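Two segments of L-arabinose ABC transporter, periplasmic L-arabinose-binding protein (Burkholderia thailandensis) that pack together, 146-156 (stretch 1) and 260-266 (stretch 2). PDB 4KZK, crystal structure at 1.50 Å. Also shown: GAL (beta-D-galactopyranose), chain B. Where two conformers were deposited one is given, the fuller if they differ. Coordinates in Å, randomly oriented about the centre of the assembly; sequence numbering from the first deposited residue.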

ATOM      1  N   ARG A 146     -10.518   4.222  -6.421  1.00 11.84           N
ATOM      2  CA  ARG A 146     -10.905   5.525  -5.889  1.00 12.72           C
ATOM      3  C   ARG A 146      -9.748   6.240  -5.208  1.00 11.55           C
ATOM      4  O   ARG A 146      -9.599   7.436  -5.342  1.00 11.65           O
ATOM      5  CB  ARG A 146     -12.072   5.399  -4.902  1.00 14.46           C
ATOM      6  CG  ARG A 146     -13.376   5.009  -5.568  1.00 16.79           C
ATOM      7  CD  ARG A 146     -14.605   5.291  -4.713  1.00 19.10           C
ATOM      8  NE  ARG A 146     -14.289   5.486  -3.298  1.00 20.98           N
ATOM      9  CZ  ARG A 146     -14.451   4.597  -2.317  1.00 21.70           C
ATOM     10  NH1 ARG A 146     -14.980   3.397  -2.511  1.00 23.52           N
ATOM     11  NH2 ARG A 146     -14.080   4.937  -1.102  1.00 23.23           N
ATOM     12  N   ILE A 147      -8.895   5.492  -4.519  1.00 11.05           N
ATOM     13  CA  ILE A 147      -7.694   6.039  -3.880  0.50 10.39           C
ATOM     14  C   ILE A 147      -6.768   6.613  -4.953  1.00 10.00           C
ATOM     15  O   ILE A 147      -6.235   7.713  -4.835  1.00  9.66           O
ATOM     16  CB  ILE A 147      -6.946   4.948  -3.081  0.50 10.18           C
ATOM     17  CG1 ILE A 147      -7.811   4.439  -1.917  0.50 10.53           C
ATOM     18  CG2 ILE A 147      -5.602   5.460  -2.568  0.50  9.73           C
ATOM     19  CD1 ILE A 147      -8.158   5.479  -0.875  0.50 10.74           C
ATOM     20  N   GLY A 148      -6.555   5.834  -5.996  1.00 10.07           N
ATOM     21  CA  GLY A 148      -5.804   6.332  -7.132  1.00  9.89           C
ATOM     22  C   GLY A 148      -6.362   7.622  -7.719  1.00 10.10           C
ATOM     23  O   GLY A 148      -5.600   8.537  -8.070  1.00  9.96           O
ATOM     24  N   ARG A 149      -7.687   7.694  -7.886  1.00 10.99           N
ATOM     25  CA  ARG A 149      -8.284   8.942  -8.345  1.00 11.73           C
ATOM     26  C   ARG A 149      -7.901  10.108  -7.442  1.00 11.41           C
ATOM     27  O   ARG A 149      -7.634  11.215  -7.932  1.00 11.77           O
ATOM     28  CB  ARG A 149      -9.807   8.816  -8.404  1.00 12.81           C
ATOM     29  CG  ARG A 149     -10.331   7.826  -9.423  1.00 13.87           C
ATOM     30  CD  ARG A 149     -10.006   8.211 -10.855  1.00 14.49           C
ATOM     31  NE  ARG A 149     -10.704   9.418 -11.294  1.00 15.59           N
ATOM     32  CZ  ARG A 149     -11.399   9.529 -12.424  1.00 16.38           C
ATOM     33  NH1 ARG A 149     -11.550   8.493 -13.262  1.00 16.88           N
ATOM     34  NH2 ARG A 149     -11.945  10.698 -12.723  1.00 17.63           N
ATOM     35  N   GLN A 150      -7.954   9.887  -6.141  1.00 11.45           N
ATOM     36  CA  GLN A 150      -7.523  10.911  -5.175  1.00 11.50           C
ATOM     37  C   GLN A 150      -6.067  11.317  -5.362  1.00 10.46           C
ATOM     38  O   GLN A 150      -5.731  12.489  -5.242  1.00 10.65           O
ATOM     39  CB  GLN A 150      -7.745  10.453  -3.742  1.00 12.21           C
ATOM     40  CG  GLN A 150      -9.203  10.277  -3.368  1.00 13.85           C
ATOM     41  CD  GLN A 150      -9.317   9.710  -1.975  1.00 15.20           C
ATOM     42  OE1 GLN A 150      -9.130   8.517  -1.777  1.00 18.37           O
ATOM     43  NE2 GLN A 150      -9.570  10.540  -1.016  1.00 15.89           N
ATOM     44  N   VAL A 151      -5.203  10.355  -5.645  1.00  9.63           N
ATOM     45  CA  VAL A 151      -3.806  10.682  -5.931  1.00  9.03           C
ATOM     46  C   VAL A 151      -3.696  11.626  -7.135  1.00  9.27           C
ATOM     47  O   VAL A 151      -3.030  12.657  -7.085  1.00  8.89           O
ATOM     48  CB  VAL A 151      -2.970   9.419  -6.210  1.00  8.83           C
ATOM     49  CG1 VAL A 151      -1.607   9.785  -6.792  1.00  8.63           C
ATOM     50  CG2 VAL A 151      -2.815   8.545  -4.958  1.00  8.74           C
ATOM     51  N   GLY A 152      -4.358  11.270  -8.230  1.00  9.64           N
ATOM     52  CA  GLY A 152      -4.303  12.074  -9.431  1.00 10.27           C
ATOM     53  C   GLY A 152      -4.923  13.442  -9.249  1.00 10.76           C
ATOM     54  O   GLY A 152      -4.376  14.442  -9.730  1.00 10.73           O
ATOM     55  N   ASP A 153      -6.021  13.513  -8.497  1.00 11.41           N
ATOM     56  CA  ASP A 153      -6.656  14.804  -8.244  1.00 12.35           C
ATOM     57  C   ASP A 153      -5.744  15.725  -7.447  1.00 11.92           C
ATOM     58  O   ASP A 153      -5.650  16.929  -7.740  1.00 12.13           O
ATOM     59  CB  ASP A 153      -7.962  14.629  -7.475  1.00 13.60           C
ATOM     60  CG  ASP A 153      -9.086  14.067  -8.307  1.00 15.09           C
ATOM     61  OD1 ASP A 153      -9.012  13.949  -9.559  1.00 15.74           O
ATOM     62  OD2 ASP A 153     -10.110  13.757  -7.649  1.00 18.16           O
ATOM     63  N   ALA A 154      -5.085  15.158  -6.435  1.00 11.05           N
ATOM     64  CA  ALA A 154      -4.137  15.913  -5.579  1.00 10.79           C
ATOM     65  C   ALA A 154      -3.015  16.475  -6.442  1.00 10.55           C
ATOM     66  O   ALA A 154      -2.649  17.635  -6.329  1.00 10.90           O
ATOM     67  CB  ALA A 154      -3.552  15.029  -4.494  1.00 10.44           C
ATOM     68  N   ILE A 155      -2.467  15.641  -7.314  1.00 10.09           N
ATOM     69  CA  ILE A 155      -1.386  16.048  -8.172  1.00 10.24           C
ATOM     70  C   ILE A 155      -1.855  17.165  -9.113  1.00 10.76           C
ATOM     71  O   ILE A 155      -1.196  18.206  -9.229  1.00 11.25           O
ATOM     72  CB  ILE A 155      -0.852  14.845  -8.996  1.00  9.96           C
ATOM     73  CG1 ILE A 155      -0.123  13.851  -8.076  1.00  9.54           C
ATOM     74  CG2 ILE A 155       0.084  15.331 -10.089  1.00 10.30           C
ATOM     75  CD1 ILE A 155       0.310  12.562  -8.749  1.00  9.51           C
ATOM     76  N   ALA A 156      -3.006  16.967  -9.762  1.00 10.91           N
ATOM     77  CA  ALA A 156      -3.565  17.954 -10.712  1.00 11.73           C
ATOM     78  C   ALA A 156      -3.776  19.308 -10.044  1.00 12.33           C
ATOM     79  O   ALA A 156      -3.481  20.372 -10.630  1.00 12.78           O
ATOM     80  CB  ALA A 156      -4.871  17.456 -11.290  1.00 12.09           C
ATOM     81  N   MET A 260       8.907  18.629  -9.766  1.00 14.74           N
ATOM     82  CA  MET A 260       8.334  17.298  -9.475  1.00 13.52           C
ATOM     83  C   MET A 260       7.184  17.400  -8.482  1.00 12.25           C
ATOM     84  O   MET A 260       7.359  17.952  -7.406  1.00 12.44           O
ATOM     85  CB  MET A 260       9.403  16.360  -8.895  1.00 13.77           C
ATOM     86  CG  MET A 260       8.861  15.045  -8.300  1.00 13.39           C
ATOM     87  SD  MET A 260       8.106  13.920  -9.497  1.00 13.76           S
ATOM     88  CE  MET A 260       9.498  13.271 -10.411  1.00 14.32           C
ATOM     89  N   ILE A 261       6.021  16.860  -8.839  1.00 11.05           N
ATOM     90  CA  ILE A 261       4.921  16.689  -7.870  1.00 10.34           C
ATOM     91  C   ILE A 261       4.605  15.202  -7.769  1.00  9.69           C
ATOM     92  O   ILE A 261       4.078  14.611  -8.709  1.00  9.46           O
ATOM     93  CB  ILE A 261       3.659  17.471  -8.277  1.00 10.66           C
ATOM     94  CG1 ILE A 261       3.984  18.957  -8.391  1.00 11.16           C
ATOM     95  CG2 ILE A 261       2.540  17.232  -7.280  1.00 10.53           C
ATOM     96  CD1 ILE A 261       2.889  19.743  -9.066  1.00 11.60           C
ATOM     97  N   ALA A 262       4.930  14.611  -6.629  1.00  9.09           N
ATOM     98  CA  ALA A 262       4.722  13.197  -6.398  1.00  8.44           C
ATOM     99  C   ALA A 262       3.805  13.008  -5.212  1.00  8.14           C
ATOM    100  O   ALA A 262       3.972  13.672  -4.199  1.00  8.35           O
ATOM    101  CB  ALA A 262       6.061  12.513  -6.147  1.00  8.47           C
ATOM    102  N   VAL A 263       2.845  12.093  -5.345  1.00  7.81           N
ATOM    103  CA  VAL A 263       1.891  11.823  -4.260  1.00  7.72           C
ATOM    104  C   VAL A 263       1.813  10.321  -4.064  1.00  7.54           C
ATOM    105  O   VAL A 263       1.606   9.569  -5.024  1.00  7.61           O
ATOM    106  CB  VAL A 263       0.493  12.421  -4.569  1.00  7.98           C
ATOM    107  CG1 VAL A 263      -0.559  11.963  -3.560  1.00  7.94           C
ATOM    108  CG2 VAL A 263       0.571  13.928  -4.623  1.00  8.38           C
ATOM    109  N   GLY A 264       2.003   9.893  -2.827  1.00  7.26           N
ATOM    110  CA  GLY A 264       1.960   8.494  -2.467  1.00  7.04           C
ATOM    111  C   GLY A 264       0.643   8.028  -1.904  1.00  6.96           C
ATOM    112  O   GLY A 264      -0.360   8.747  -1.962  1.00  7.06           O
ATOM    113  N   ILE A 265       0.670   6.796  -1.401  1.00  6.93           N
ATOM    114  CA  ILE A 265      -0.439   6.164  -0.682  1.00  6.91           C
ATOM    115  C   ILE A 265       0.130   5.508   0.578  1.00  6.82           C
ATOM    116  O   ILE A 265       1.153   4.817   0.494  1.00  6.45           O
ATOM    117  CB  ILE A 265      -1.161   5.111  -1.535  1.00  7.03           C
ATOM    118  CG1 ILE A 265      -1.784   5.768  -2.765  1.00  7.30           C
ATOM    119  CG2 ILE A 265      -2.188   4.365  -0.708  1.00  7.23           C
ATOM    120  CD1 ILE A 265      -2.212   4.761  -3.815  1.00  7.54           C
ATOM    121  N   ASN A 266      -0.524   5.801   1.709  1.00  7.04           N
ATOM    122  CA  ASN A 266      -0.393   5.200   3.054  1.00  7.14           C
ATOM    123  C   ASN A 266      -0.435   6.281   4.113  1.00  7.53           C
ATOM    124  O   ASN A 266      -1.193   6.198   5.042  1.00  7.81           O
ATOM    125  CB  ASN A 266       0.860   4.371   3.265  1.00  6.97           C
ATOM    126  CG  ASN A 266       0.822   3.049   2.560  1.00  6.78           C
ATOM    127  OD1 ASN A 266      -0.227   2.611   2.091  1.00  6.78           O
ATOM    128  ND2 ASN A 266       1.974   2.375   2.514  1.00  6.47           N
TER
HETATM  129  C1  GAL B 600      -0.102  -3.044   0.208  1.00  7.50           C
HETATM  130  C2  GAL B 600       1.138  -2.154   0.168  1.00  7.29           C
HETATM  131  C3  GAL B 600       1.190  -1.342   1.470  1.00  6.83           C
HETATM  132  C4  GAL B 600      -0.129  -0.601   1.669  1.00  6.84           C
HETATM  133  C5  GAL B 600      -1.268  -1.604   1.662  1.00  7.21           C
HETATM  134  C6  GAL B 600      -2.622  -0.920   1.794  1.00  7.36           C
HETATM  135  O1  GAL B 600      -0.194  -3.690  -1.047  1.00  7.68           O
HETATM  136  O2  GAL B 600       2.272  -2.982   0.051  1.00  7.86           O
HETATM  137  O3  GAL B 600       2.297  -0.432   1.472  1.00  6.75           O
HETATM  138  O4  GAL B 600      -0.299   0.394   0.689  1.00  6.31           O
HETATM  139  O5  GAL B 600      -1.271  -2.265   0.404  1.00  7.66           O
HETATM  140  O6  GAL B 600      -3.672  -1.873   1.780  1.00  7.64           O

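The helix of residues 146-156 lies over the strand 260-264 and runs nearly antiparallel to it, at 155° between their N-to-C directions and with axes 8.3 Å apart at closest approach. No hydrogen bond crosses between them. The helix spends its own amide groups internally, as in the bond from Val-151 N to Ile-147 O (2.9 Å), and what joins the two stretches is the fit of aliphatic side chains, which buries 362 Å² counting both sides.

The strand presents every second side chain to the helix: Ile-261, Val-263 and, where the chain turns a corner, Ile-265. The helix answers with Ile-147, Val-151, Ala-154 and Ile-155, whose spacing of three and four residues keeps them along one flank. Because the directions oppose, Ile-155 meets Ile-261 at one end and Ile-147 meets Ile-265 at the other.

Val-263 is the central bump. Its two methyls enter a hollow formed by Val-151, Ala-154 and Ile-155: CG1 of Val-263 lies 4.0 Å from CG1 of Val-151, while CG2 of Val-263 sits 3.5 Å from CG1 of Ile-155 and 4.3 Å from CB of Ala-154. Ala-154, with CB as its whole side chain, borders the hollow without filling it, its methyl in loose contact with Val-263. Ile-155 has a CA-to-CB bond that points sideways, yet its branched side chain reaches both Ile-261 and Val-263, with CG2 4.2 Å from CG2 of Ile-261.

Val-151 is the corresponding bump from the helix, set between Val-263 and Ile-265. Its chi1 is t, and the methyls spread along the strand: CG1 comes 3.7 Å from the backbone O of Val-263, and CG2 packs 3.7 Å from CG1 of Ile-265. Gly-264 meets the helix through its backbone: CG2 of Val-151 lies 3.9 Å from Gly-264 O. Farther along, CD1 of Ile-265 meets CG2 of Ile-147 at 3.7 Å, closing that end of the row.

The residues outside this seam differ in character. Ala-262 points away from the helix, as alternation along a strand requires. Gly-148 and Gly-152 are buried too, but neither has a side chain to give to the seam, and a CB on either would point away from the strand. Arg-146 and Asp-153, by contrast, are exposed, where charged groups can meet solvent. Just past the packed Ile-265, Asn-266 leaves the helix untouched and binds the galactose instead: its OD1 accepts a hydrogen bond from GAL O4 (2.6 Å) and its ND2 donates one to GAL O3 (3.0 Å).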